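Local coordinates for ribosomal protein S2-related protein (Deinococcus radiodurans, PDB 2JH3), which binds a 4Fe-4S cluster beside chelatase-like domains and may act as a sirohydrochlorin ferrochelatase, at residues Gln50-Leu55 with Cys425-Leu430. Residues are numbered along the deposited sequence; the frame is centred on the assembly and turned at random.
With SF4 (iron/sulfur cluster), chain E.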
loop_
_atom_site.group_PDB
_atom_site.type_symbol
_atom_site.label_atom_id
_atom_site.label_comp_id
_atom_site.label_asym_id
_atom_site.label_seq_id
_atom_site.Cartn_x
_atom_site.Cartn_y
_atom_site.Cartn_z
ATOM N N GLN A 50 16.786 -12.222 2.455
ATOM C CA GLN A 50 16.145 -10.957 2.128
ATOM C C GLN A 50 14.628 -11.055 1.891
ATOM O O GLN A 50 14.008 -10.094 1.388
ATOM C CB GLN A 50 16.830 -10.359 0.899
ATOM C CG GLN A 50 18.212 -9.992 1.190
ATOM C CD GLN A 50 18.280 -8.883 2.179
ATOM O OE1 GLN A 50 17.617 -7.856 2.005
ATOM N NE2 GLN A 50 19.042 -9.069 3.250
ATOM N N GLN A 51 14.010 -12.187 2.226
ATOM C CA GLN A 51 12.557 -12.328 2.139
ATOM C C GLN A 51 12.044 -13.422 3.018
ATOM O O GLN A 51 12.840 -14.162 3.599
ATOM C CB GLN A 51 12.083 -12.544 0.682
ATOM C CG GLN A 51 12.523 -13.882 0.060
ATOM C CD GLN A 51 12.192 -13.941 -1.405
ATOM O OE1 GLN A 51 12.731 -13.229 -2.228
ATOM N NE2 GLN A 51 11.288 -14.823 -1.744
ATOM N N GLU A 52 10.720 -13.481 3.197
ATOM C CA GLU A 52 10.098 -14.549 3.985
ATOM C C GLU A 52 9.967 -15.826 3.131
ATOM O O GLU A 52 9.681 -15.720 1.929
ATOM C CB GLU A 52 8.729 -14.124 4.482
ATOM C CG GLU A 52 8.766 -12.998 5.479
ATOM C CD GLU A 52 7.409 -12.834 6.182
ATOM O OE1 GLU A 52 6.314 -12.900 5.503
ATOM O OE2 GLU A 52 7.467 -12.712 7.427
ATOM N N PRO A 53 10.105 -17.020 3.745
ATOM C CA PRO A 53 10.470 -17.301 5.132
ATOM C C PRO A 53 11.867 -16.832 5.391
ATOM O O PRO A 53 12.751 -17.121 4.561
ATOM C CB PRO A 53 10.474 -18.848 5.222
ATOM C CG PRO A 53 9.882 -19.368 3.979
ATOM C CD PRO A 53 9.880 -18.246 2.964
ATOM N N GLY A 54 12.064 -16.109 6.465
ATOM C CA GLY A 54 13.319 -15.454 6.735
ATOM C C GLY A 54 14.195 -16.358 7.602
ATOM O O GLY A 54 13.729 -17.353 8.177
ATOM N N LEU A 55 15.477 -16.004 7.696
ATOM C CA LEU A 55 16.437 -16.761 8.525
ATOM C C LEU A 55 16.064 -16.803 10.013
ATOM O O LEU A 55 16.376 -17.777 10.717
ATOM C CB LEU A 55 17.849 -16.172 8.387
ATOM C CG LEU A 55 18.422 -16.196 6.947
ATOM C CD1 LEU A 55 19.776 -15.481 6.944
ATOM C CD2 LEU A 55 18.495 -17.583 6.419
ATOM N N CYS A 425 1.428 -3.679 6.865
ATOM C CA CYS A 425 1.558 -5.023 7.362
ATOM C C CYS A 425 0.353 -5.447 8.196
ATOM O O CYS A 425 -0.193 -4.630 8.950
ATOM C CB CYS A 425 2.810 -5.096 8.253
ATOM S SG CYS A 425 3.418 -6.783 8.523
ATOM N N LEU A 426 -0.043 -6.702 8.127
ATOM C CA LEU A 426 -1.041 -7.266 9.090
ATOM C C LEU A 426 -0.595 -7.384 10.557
ATOM O O LEU A 426 -1.399 -7.463 11.520
ATOM C CB LEU A 426 -1.434 -8.646 8.611
ATOM C CG LEU A 426 -2.641 -8.921 7.650
ATOM C CD1 LEU A 426 -3.283 -7.776 7.068
ATOM C CD2 LEU A 426 -2.447 -10.113 6.652
ATOM N N ARG A 427 0.698 -7.519 10.736
ATOM C CA ARG A 427 1.252 -7.852 12.037
ATOM C C ARG A 427 1.277 -6.658 12.974
ATOM O O ARG A 427 1.148 -5.485 12.534
ATOM C CB ARG A 427 2.666 -8.414 11.856
ATOM C CG ARG A 427 2.695 -9.756 11.219
ATOM C CD ARG A 427 4.128 -10.254 11.188
ATOM N NE ARG A 427 4.328 -11.716 10.990
ATOM C CZ ARG A 427 4.929 -12.328 9.982
ATOM N NH1 ARG A 427 5.171 -13.624 10.057
ATOM N NH2 ARG A 427 5.425 -11.645 8.959
ATOM N N THR A 428 1.392 -6.982 14.268
ATOM C CA THR A 428 1.484 -6.037 15.400
ATOM C C THR A 428 2.893 -6.182 16.026
ATOM O O THR A 428 3.269 -7.259 16.470
ATOM C CB THR A 428 0.412 -6.382 16.501
ATOM O OG1 THR A 428 -0.917 -6.177 15.971
ATOM C CG2 THR A 428 0.534 -5.448 17.710
ATOM N N ARG A 429 3.644 -5.079 16.001
ATOM C CA ARG A 429 5.074 -5.029 16.451
ATOM C C ARG A 429 5.239 -5.122 17.934
ATOM O O ARG A 429 5.389 -4.143 18.642
ATOM C CB ARG A 429 5.799 -3.831 15.818
ATOM C CG ARG A 429 5.189 -2.479 16.038
ATOM C CD ARG A 429 5.870 -1.476 15.107
ATOM N NE ARG A 429 5.413 -0.078 15.236
ATOM C CZ ARG A 429 4.343 0.407 14.615
ATOM N NH1 ARG A 429 4.047 1.688 14.734
ATOM N NH2 ARG A 429 3.569 -0.366 13.838
ATOM N N LEU A 430 5.269 -6.351 18.416
ATOM C CA LEU A 430 5.463 -6.652 19.825
ATOM C C LEU A 430 6.787 -6.088 20.364
ATOM O O LEU A 430 6.908 -5.693 21.536
ATOM C CB LEU A 430 5.495 -8.145 19.986
ATOM C CG LEU A 430 4.250 -8.904 20.440
ATOM C CD1 LEU A 430 2.899 -8.249 20.193
ATOM C CD2 LEU A 430 4.369 -10.360 20.042
HETATM FE FE1 SF4 E . 7.052 -6.617 11.566
HETATM FE FE2 SF4 E . 8.089 -5.941 9.149
HETATM FE FE3 SF4 E . 5.426 -6.293 9.461
HETATM FE FE4 SF4 E . 6.645 -4.109 10.561
HETATM S S1 SF4 E . 6.464 -4.570 8.289
HETATM S S2 SF4 E . 5.104 -5.456 11.622
HETATM S S3 SF4 E . 8.681 -5.019 11.208
HETATM S S4 SF4 E . 7.012 -7.952 9.599
#
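The carboxylate of Glu52 meets the guanidinium of Arg427 at its edge, with Glu52 CD lying in the guanidinium plane, while sulfur S4 of the iron-sulfur cluster approaches that group obliquely. The two planes stand 83° apart, so the pair is not the coplanar two-pronged kind: a single salt-bridging hydrogen bond runs from Arg427 NH2 to Glu52 OE2, 2.8 Å long and bent to 148° at the hydrogen. It reaches OE2 on the syn side, somewhat out of the carboxylate plane; Arg427 NH1 stays 3.6 Å from Glu52 OE2. The two side chains reach for each other from facing sides of the junction, and both residues are buried. Arg427 is extended from CG to NE, its CG anti to the carbonyl carbon (chi1 -70°), which carries the chain past the cluster: CB lies 3.8 Å from sulfur S2 and CD 4.0 Å from S4. Cys425 SG binds iron FE3 at 2.3 Å and also accepts a long hydrogen bond from Arg427 N, 3.6 Å from SG, which may temper the negative charge of the thiolate. With the salt bridge and the packing on the cluster removed, an alanine in place of Arg427 would probably leave the buried Glu52 carboxylate without its counter-charge and open a gap beside S4 of the cluster. Glu52 itself is fixed by further bonds, OE1 to Arg346 N and OE2 to Gln57 NE2. The bridge thus ties the loop between strands 43-48 and 66-71 of the first CbiX region to the cluster-binding domain, where strand 427-429 pairs in parallel with 448-450, which ends in the cluster ligand Cys450, and Arg427 also packs on Val375 of helix 375-383.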